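Local atomic coordinates of dihydrodipicolinate synthase (Bacteroides thetaiotaomicron, PDB entry 4XKY), a protein that probably catalyses a Schiff-base aldol-type reaction of pyruvate, as dihydrodipicolinate synthase of lysine biosynthesis or as a related lyase such as N-acetylneuraminate lyase. Residues P10-P15 against G211-P216; Q28-H33 against L269-D274. One frame throughout, in Å; residues are numbered along the deposited sequence.

Contact 1: P10-P15 against G211-P216; sequences PPLVTP and GANMFP
This contact belongs to the seam of the TIM barrel, where the loop following the first strand, 7-8, meets the turn following the last, 206-207. One side chain, Asn213, carries most of it. Its CG stands anti to its own carbonyl carbon (chi1 -77°), and the amide reaches the backbone of 10-15 on either side of Leu12. Asn213 ND2 gives a nearly straight hydrogen bond to Pro11 O, 2.9 Å away (167°). The oxygen lies in the plane of the amide, whereas ND2 sits above the plane of the Pro11 carbonyl. On the other branch, Asn213 OD1 accepts a weak bond from Val13 N at 3.3 Å and rests 3.4 Å from Leu12 CA. The amide thus meets one C=O and the N-H two residues on, as a residue of a parallel strand would, though 10-15 is not a regular strand. ND2 also binds Gly210 O, so two backbone carbonyls hold this buried amide in orientation. Farther back, Pro10 CB meets Ala212 CB at 4.0 Å. An alanine in place of Asn213 would remove all three amide bonds and would probably leave Pro11 O and Val13 N poorly satisfied in a buried place. Around the contact, Pro10 and Leu12 bond through their backbones to Phe43 of strand 42-44, Leu30 of helix 24-36 touches Val13 and Asn213, and helix 257-268 packs on Val13 and Met214.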
ATOM      1  N   PRO A  10     -26.165   1.764 -15.886  1.00 33.46           N
ATOM      2  CA  PRO A  10     -24.891   2.130 -16.476  1.00 31.60           C
ATOM      3  C   PRO A  10     -24.345   3.412 -15.908  1.00 30.86           C
ATOM      4  O   PRO A  10     -25.090   4.395 -15.782  1.00 31.27           O
ATOM      5  CB  PRO A  10     -25.206   2.330 -17.958  1.00 33.18           C
ATOM      6  CG  PRO A  10     -26.682   2.429 -18.047  1.00 34.29           C
ATOM      7  CD  PRO A  10     -27.254   1.727 -16.874  1.00 33.26           C
ATOM      8  N   PRO A  11     -23.056   3.393 -15.548  1.00 29.60           N
ATOM      9  CA  PRO A  11     -22.300   4.591 -15.276  1.00 29.07           C
ATOM     10  C   PRO A  11     -21.939   5.216 -16.620  1.00 28.03           C
ATOM     11  O   PRO A  11     -21.018   4.753 -17.318  1.00 26.07           O
ATOM     12  CB  PRO A  11     -21.059   4.067 -14.538  1.00 28.88           C
ATOM     13  CG  PRO A  11     -20.839   2.701 -15.116  1.00 29.53           C
ATOM     14  CD  PRO A  11     -22.190   2.209 -15.622  1.00 29.59           C
ATOM     15  N   LEU A  12     -22.695   6.238 -17.001  1.00 27.75           N
ATOM     16  CA  LEU A  12     -22.475   6.883 -18.283  1.00 27.63           C
ATOM     17  C   LEU A  12     -21.069   7.460 -18.407  1.00 26.10           C
ATOM     18  O   LEU A  12     -20.538   8.026 -17.469  1.00 25.76           O
ATOM     19  CB  LEU A  12     -23.484   8.001 -18.526  1.00 29.74           C
ATOM     20  CG  LEU A  12     -24.850   7.618 -19.095  1.00 31.72           C
ATOM     21  CD1 LEU A  12     -25.555   6.718 -18.112  1.00 33.08           C
ATOM     22  CD2 LEU A  12     -25.693   8.854 -19.299  1.00 33.22           C
ATOM     23  N   VAL A  13     -20.483   7.330 -19.598  1.00 25.12           N
ATOM     24  CA  VAL A  13     -19.345   8.146 -19.961  1.00 24.81           C
ATOM     25  C   VAL A  13     -19.848   9.584 -20.076  1.00 25.45           C
ATOM     26  O   VAL A  13     -21.059   9.817 -20.260  1.00 24.08           O
ATOM     27  CB  VAL A  13     -18.660   7.683 -21.278  1.00 24.87           C
ATOM     28  CG1 VAL A  13     -18.139   6.261 -21.152  1.00 24.36           C
ATOM     29  CG2 VAL A  13     -19.594   7.743 -22.457  1.00 25.00           C
ATOM     30  N   THR A  14     -18.933  10.532 -19.886  1.00 24.71           N
ATOM     31  CA  THR A  14     -19.204  11.939 -20.102  1.00 24.90           C
ATOM     32  C   THR A  14     -18.625  12.190 -21.489  1.00 25.72           C
ATOM     33  O   THR A  14     -17.423  12.291 -21.643  1.00 24.54           O
ATOM     34  CB  THR A  14     -18.555  12.834 -19.014  1.00 26.00           C
ATOM     35  OG1 THR A  14     -19.046  12.465 -17.705  1.00 24.63           O
ATOM     36  CG2 THR A  14     -18.863  14.312 -19.281  1.00 25.74           C
ATOM     37  N   PRO A  15     -19.477  12.208 -22.525  1.00 26.35           N
ATOM     38  CA  PRO A  15     -18.952  12.409 -23.887  1.00 26.81           C
ATOM     39  C   PRO A  15     -18.483  13.830 -24.063  1.00 26.35           C
ATOM     40  O   PRO A  15     -19.148  14.760 -23.598  1.00 26.90           O
ATOM     41  CB  PRO A  15     -20.127  12.095 -24.799  1.00 27.91           C
ATOM     42  CG  PRO A  15     -21.285  11.755 -23.931  1.00 27.52           C
ATOM     43  CD  PRO A  15     -20.938  12.064 -22.499  1.00 27.25           C
ATOM     44  N   GLY A 211     -19.801  -1.435 -19.327  1.00 26.71           N
ATOM     45  CA  GLY A 211     -19.958  -2.069 -20.624  1.00 28.79           C
ATOM     46  C   GLY A 211     -21.368  -1.883 -21.163  1.00 29.32           C
ATOM     47  O   GLY A 211     -21.609  -2.026 -22.369  1.00 30.67           O
ATOM     48  N   ALA A 212     -22.307  -1.555 -20.278  1.00 29.09           N
ATOM     49  CA  ALA A 212     -23.690  -1.352 -20.723  1.00 29.79           C
ATOM     50  C   ALA A 212     -23.817  -0.070 -21.557  1.00 30.09           C
ATOM     51  O   ALA A 212     -24.800   0.096 -22.278  1.00 32.41           O
ATOM     52  CB  ALA A 212     -24.664  -1.354 -19.550  1.00 29.02           C
ATOM     53  N   ASN A 213     -22.847   0.840 -21.462  1.00 29.17           N
ATOM     54  CA  ASN A 213     -22.793   1.961 -22.408  1.00 29.23           C
ATOM     55  C   ASN A 213     -22.813   1.437 -23.869  1.00 30.29           C
ATOM     56  O   ASN A 213     -23.442   2.029 -24.728  1.00 30.63           O
ATOM     57  CB  ASN A 213     -21.549   2.836 -22.189  1.00 29.20           C
ATOM     58  CG  ASN A 213     -21.662   3.787 -20.967  1.00 29.09           C
ATOM     59  OD1 ASN A 213     -22.167   4.890 -21.079  1.00 31.84           O
ATOM     60  ND2 ASN A 213     -21.123   3.381 -19.836  1.00 28.64           N
ATOM     61  N   MET A 214     -22.104   0.342 -24.144  1.00 29.58           N
ATOM     62  CA  MET A 214     -21.942  -0.163 -25.513  1.00 29.90           C
ATOM     63  C   MET A 214     -23.087  -1.107 -25.879  1.00 30.87           C
ATOM     64  O   MET A 214     -23.666  -0.970 -26.952  1.00 29.03           O
ATOM     65  CB  MET A 214     -20.633  -0.954 -25.698  1.00 29.95           C
ATOM     66  CG  MET A 214     -19.322  -0.207 -25.449  1.00 30.36           C
ATOM     67  SD  MET A 214     -17.881  -1.290 -25.636  1.00 32.37           S
ATOM     68  CE  MET A 214     -17.908  -2.269 -24.140  1.00 31.10           C
ATOM     69  N   PHE A 215     -23.393  -2.049 -24.976  1.00 30.65           N
ATOM     70  CA  PHE A 215     -24.295  -3.185 -25.251  1.00 32.61           C
ATOM     71  C   PHE A 215     -25.278  -3.356 -24.106  1.00 33.63           C
ATOM     72  O   PHE A 215     -25.173  -4.304 -23.346  1.00 34.51           O
ATOM     73  CB  PHE A 215     -23.493  -4.498 -25.422  1.00 32.21           C
ATOM     74  CG  PHE A 215     -22.382  -4.395 -26.433  1.00 32.15           C
ATOM     75  CD1 PHE A 215     -22.668  -4.112 -27.759  1.00 33.00           C
ATOM     76  CD2 PHE A 215     -21.059  -4.581 -26.055  1.00 31.29           C
ATOM     77  CE1 PHE A 215     -21.655  -3.998 -28.689  1.00 32.72           C
ATOM     78  CE2 PHE A 215     -20.044  -4.453 -26.965  1.00 31.08           C
ATOM     79  CZ  PHE A 215     -20.343  -4.169 -28.290  1.00 32.40           C
ATOM     80  N   PRO A 216     -26.231  -2.424 -23.962  1.00 34.59           N
ATOM     81  CA  PRO A 216     -27.145  -2.494 -22.812  1.00 34.84           C
ATOM     82  C   PRO A 216     -27.936  -3.800 -22.781  1.00 35.47           C
ATOM     83  O   PRO A 216     -28.139  -4.378 -21.715  1.00 35.93           O
ATOM     84  CB  PRO A 216     -28.089  -1.306 -23.025  1.00 34.44           C
ATOM     85  CG  PRO A 216     -27.817  -0.812 -24.412  1.00 35.64           C
ATOM     86  CD  PRO A 216     -26.413  -1.190 -24.735  1.00 34.57           C
TER

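Contact 2: Q28-H33 against L269-D274; sequences QRLIEH and LGICSD
A helix-to-loop contact, apolar at its centre and polar at its margin, joins helix 24-36 to the turn that leaves helix 257-268. Gly270 ends that second helix with positive phi in a Schellman motif, and Ile271, just after it, is the residue set against 28-33. Its two branches part: Ile271 CG2, anti to the backbone N, presses on the helix at Leu30 CA, 3.6 Å away, and lies 3.9 Å from Leu30 CB. Ile271 CD1 comes over one face of the His33 imidazole, offset toward the rim, in a CH-pi contact 4.0 Å from the ring centroid. The ring is placed there with CG anti to its backbone N (chi1 168°), and its NE2 is hydrogen-bonded to Met214 O. On the exposed margin, Arg29 bends at chi3 (-66°) so that NE donates to Ile271 O at 2.9 Å. This oxygen lies at the edge of the guanidinium, near its plane, although NE sits above the plane of the carbonyl. Ile271 is therefore gripped by side chain and backbone together. Leu266 of helix 257-268 touches Ile271 as well, while Ile31, on another side of helix 24-36, packs against helix 56-70.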
ATOM      1  N   GLN A  28     -27.039  12.633 -26.104  1.00 33.82           N
ATOM      2  CA  GLN A  28     -28.407  12.284 -26.500  1.00 34.84           C
ATOM      3  C   GLN A  28     -28.466  10.916 -27.142  1.00 34.11           C
ATOM      4  O   GLN A  28     -29.281  10.095 -26.745  1.00 34.74           O
ATOM      5  CB  GLN A  28     -28.988  13.325 -27.446  1.00 36.72           C
ATOM      6  CG  GLN A  28     -29.195  14.648 -26.725  1.00 39.21           C
ATOM      7  CD  GLN A  28     -29.550  15.825 -27.617  1.00 41.83           C
ATOM      8  OE1 GLN A  28     -29.628  15.699 -28.841  1.00 46.89           O
ATOM      9  NE2 GLN A  28     -29.790  16.979 -26.991  1.00 39.39           N
ATOM     10  N   ARG A  29     -27.591  10.648 -28.107  1.00 33.02           N
ATOM     11  CA  ARG A  29     -27.579   9.313 -28.717  1.00 34.07           C
ATOM     12  C   ARG A  29     -27.301   8.247 -27.667  1.00 33.10           C
ATOM     13  O   ARG A  29     -27.933   7.196 -27.693  1.00 32.65           O
ATOM     14  CB  ARG A  29     -26.579   9.181 -29.869  1.00 34.80           C
ATOM     15  CG  ARG A  29     -27.058   9.751 -31.201  1.00 37.03           C
ATOM     16  CD  ARG A  29     -26.066   9.439 -32.318  1.00 37.83           C
ATOM     17  NE  ARG A  29     -24.798  10.138 -32.088  1.00 38.92           N
ATOM     18  CZ  ARG A  29     -24.532  11.375 -32.494  1.00 41.31           C
ATOM     19  NH1 ARG A  29     -25.423  12.075 -33.198  1.00 43.67           N
ATOM     20  NH2 ARG A  29     -23.355  11.907 -32.227  1.00 42.13           N
ATOM     21  N   LEU A  30     -26.359   8.512 -26.753  1.00 31.05           N
ATOM     22  CA  LEU A  30     -26.011   7.530 -25.718  1.00 30.47           C
ATOM     23  C   LEU A  30     -27.214   7.220 -24.849  1.00 29.90           C
ATOM     24  O   LEU A  30     -27.524   6.056 -24.612  1.00 29.84           O
ATOM     25  CB  LEU A  30     -24.843   8.030 -24.858  1.00 30.62           C
ATOM     26  CG  LEU A  30     -24.377   7.185 -23.668  1.00 31.19           C
ATOM     27  CD1 LEU A  30     -23.862   5.817 -24.080  1.00 31.59           C
ATOM     28  CD2 LEU A  30     -23.311   7.924 -22.872  1.00 30.76           C
ATOM     29  N   ILE A  31     -27.893   8.260 -24.377  1.00 29.37           N
ATOM     30  CA  ILE A  31     -29.030   8.067 -23.491  1.00 30.76           C
ATOM     31  C   ILE A  31     -30.229   7.385 -24.174  1.00 32.15           C
ATOM     32  O   ILE A  31     -30.874   6.539 -23.558  1.00 33.07           O
ATOM     33  CB  ILE A  31     -29.447   9.380 -22.798  1.00 31.57           C
ATOM     34  CG1 ILE A  31     -28.363   9.810 -21.803  1.00 31.09           C
ATOM     35  CG2 ILE A  31     -30.790   9.213 -22.073  1.00 32.19           C
ATOM     36  CD1 ILE A  31     -28.491  11.252 -21.370  1.00 31.89           C
ATOM     37  N   GLU A  32     -30.535   7.740 -25.418  1.00 33.98           N
ATOM     38  CA  GLU A  32     -31.577   7.036 -26.159  1.00 36.02           C
ATOM     39  C   GLU A  32     -31.187   5.564 -26.302  1.00 35.39           C
ATOM     40  O   GLU A  32     -32.003   4.691 -26.114  1.00 35.76           O
ATOM     41  CB  GLU A  32     -31.821   7.659 -27.545  1.00 37.84           C
ATOM     42  CG  GLU A  32     -32.408   9.078 -27.542  1.00 39.24           C
ATOM     43  CD  GLU A  32     -33.714   9.202 -26.767  1.00 40.62           C
ATOM     44  OE1 GLU A  32     -34.447   8.195 -26.678  1.00 43.74           O
ATOM     45  OE2 GLU A  32     -34.010  10.294 -26.226  1.00 40.26           O
ATOM     46  N   HIS A  33     -29.924   5.297 -26.611  1.00 34.62           N
ATOM     47  CA  HIS A  33     -29.422   3.923 -26.799  1.00 34.42           C
ATOM     48  C   HIS A  33     -29.585   3.103 -25.505  1.00 33.97           C
ATOM     49  O   HIS A  33     -29.981   1.943 -25.538  1.00 33.71           O
ATOM     50  CB  HIS A  33     -27.962   4.038 -27.251  1.00 34.92           C
ATOM     51  CG  HIS A  33     -27.167   2.771 -27.235  1.00 35.72           C
ATOM     52  ND1 HIS A  33     -27.355   1.753 -28.145  1.00 36.30           N
ATOM     53  CD2 HIS A  33     -26.083   2.421 -26.502  1.00 35.94           C
ATOM     54  CE1 HIS A  33     -26.458   0.807 -27.942  1.00 36.22           C
ATOM     55  NE2 HIS A  33     -25.671   1.188 -26.951  1.00 38.19           N
ATOM     56  N   LEU A 269     -18.832   2.511 -32.686  1.00 33.66           N
ATOM     57  CA  LEU A 269     -20.245   2.151 -32.771  1.00 34.69           C
ATOM     58  C   LEU A 269     -21.200   3.271 -33.235  1.00 34.97           C
ATOM     59  O   LEU A 269     -22.383   3.011 -33.358  1.00 39.18           O
ATOM     60  CB  LEU A 269     -20.696   1.584 -31.427  1.00 33.73           C
ATOM     61  CG  LEU A 269     -20.063   0.246 -31.056  1.00 33.80           C
ATOM     62  CD1 LEU A 269     -20.284   0.004 -29.582  1.00 33.65           C
ATOM     63  CD2 LEU A 269     -20.653  -0.905 -31.848  1.00 35.37           C
ATOM     64  N   GLY A 270     -20.714   4.483 -33.520  1.00 33.65           N
ATOM     65  CA  GLY A 270     -21.593   5.588 -33.950  1.00 33.40           C
ATOM     66  C   GLY A 270     -22.372   6.277 -32.828  1.00 33.68           C
ATOM     67  O   GLY A 270     -23.259   7.069 -33.084  1.00 33.91           O
ATOM     68  N   ILE A 271     -22.048   5.998 -31.572  1.00 33.19           N
ATOM     69  CA  ILE A 271     -22.854   6.523 -30.446  1.00 33.38           C
ATOM     70  C   ILE A 271     -22.393   7.910 -29.987  1.00 32.45           C
ATOM     71  O   ILE A 271     -23.180   8.852 -29.987  1.00 31.84           O
ATOM     72  CB  ILE A 271     -22.887   5.527 -29.276  1.00 34.11           C
ATOM     73  CG1 ILE A 271     -23.635   4.259 -29.709  1.00 36.26           C
ATOM     74  CG2 ILE A 271     -23.574   6.136 -28.048  1.00 34.48           C
ATOM     75  CD1 ILE A 271     -23.120   2.982 -29.065  1.00 36.75           C
ATOM     76  N   CYS A 272     -21.122   8.049 -29.620  1.00 31.57           N
ATOM     77  CA  CYS A 272     -20.625   9.345 -29.187  1.00 32.35           C
ATOM     78  C   CYS A 272     -19.131   9.522 -29.431  1.00 31.81           C
ATOM     79  O   CYS A 272     -18.451   8.621 -29.884  1.00 30.89           O
ATOM     80  CB  CYS A 272     -20.970   9.593 -27.705  1.00 31.92           C
ATOM     81  SG  CYS A 272     -20.114   8.505 -26.544  1.00 32.41           S
ATOM     82  N   SER A 273     -18.653  10.724 -29.160  1.00 30.68           N
ATOM     83  CA  SER A 273     -17.253  11.057 -29.327  1.00 30.53           C
ATOM     84  C   SER A 273     -16.390  10.181 -28.438  1.00 29.16           C
ATOM     85  O   SER A 273     -16.761   9.825 -27.311  1.00 29.35           O
ATOM     86  CB  SER A 273     -17.011  12.509 -28.967  1.00 29.71           C
ATOM     87  OG  SER A 273     -15.629  12.795 -28.961  1.00 29.95           O
ATOM     88  N   ASP A 274     -15.232   9.828 -28.955  1.00 27.41           N
ATOM     89  CA  ASP A 274     -14.260   9.085 -28.152  1.00 27.22           C
ATOM     90  C   ASP A 274     -13.304   9.985 -27.407  1.00 26.37           C
ATOM     91  O   ASP A 274     -12.356   9.495 -26.773  1.00 28.20           O
ATOM     92  CB  ASP A 274     -13.456   8.121 -29.041  1.00 28.48           C
ATOM     93  CG  ASP A 274     -12.876   8.800 -30.278  1.00 30.16           C
ATOM     94  OD1 ASP A 274     -13.159   9.994 -30.540  1.00 32.82           O
ATOM     95  OD2 ASP A 274     -12.109   8.140 -30.993  1.00 31.78           O
TER

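How the contacts relate
The two contacts adjoin, their centres 9 Å apart, their segments alternating along the chain. Contact 1 is buried, contact 2 lies farther out, and His33 ties them together: its NE2 makes a probable hydrogen bond of 2.9 Å with Met214 O. Leu30 packs there too, its CD1 3.6 Å from Asn213 OD1. An acetate ion, probably from the crystallisation liquor, lies about 4 Å from the His33 side chain. Contact 1 borders the predicted pyruvate site, the side chains of Val13 and Pro11 coming within about 4 Å of those of Thr48 and Val208 respectively. Leu30 of contact 2 is about 8 Å from Thr48, side chain to side chain, so contact 2 lies a step farther off.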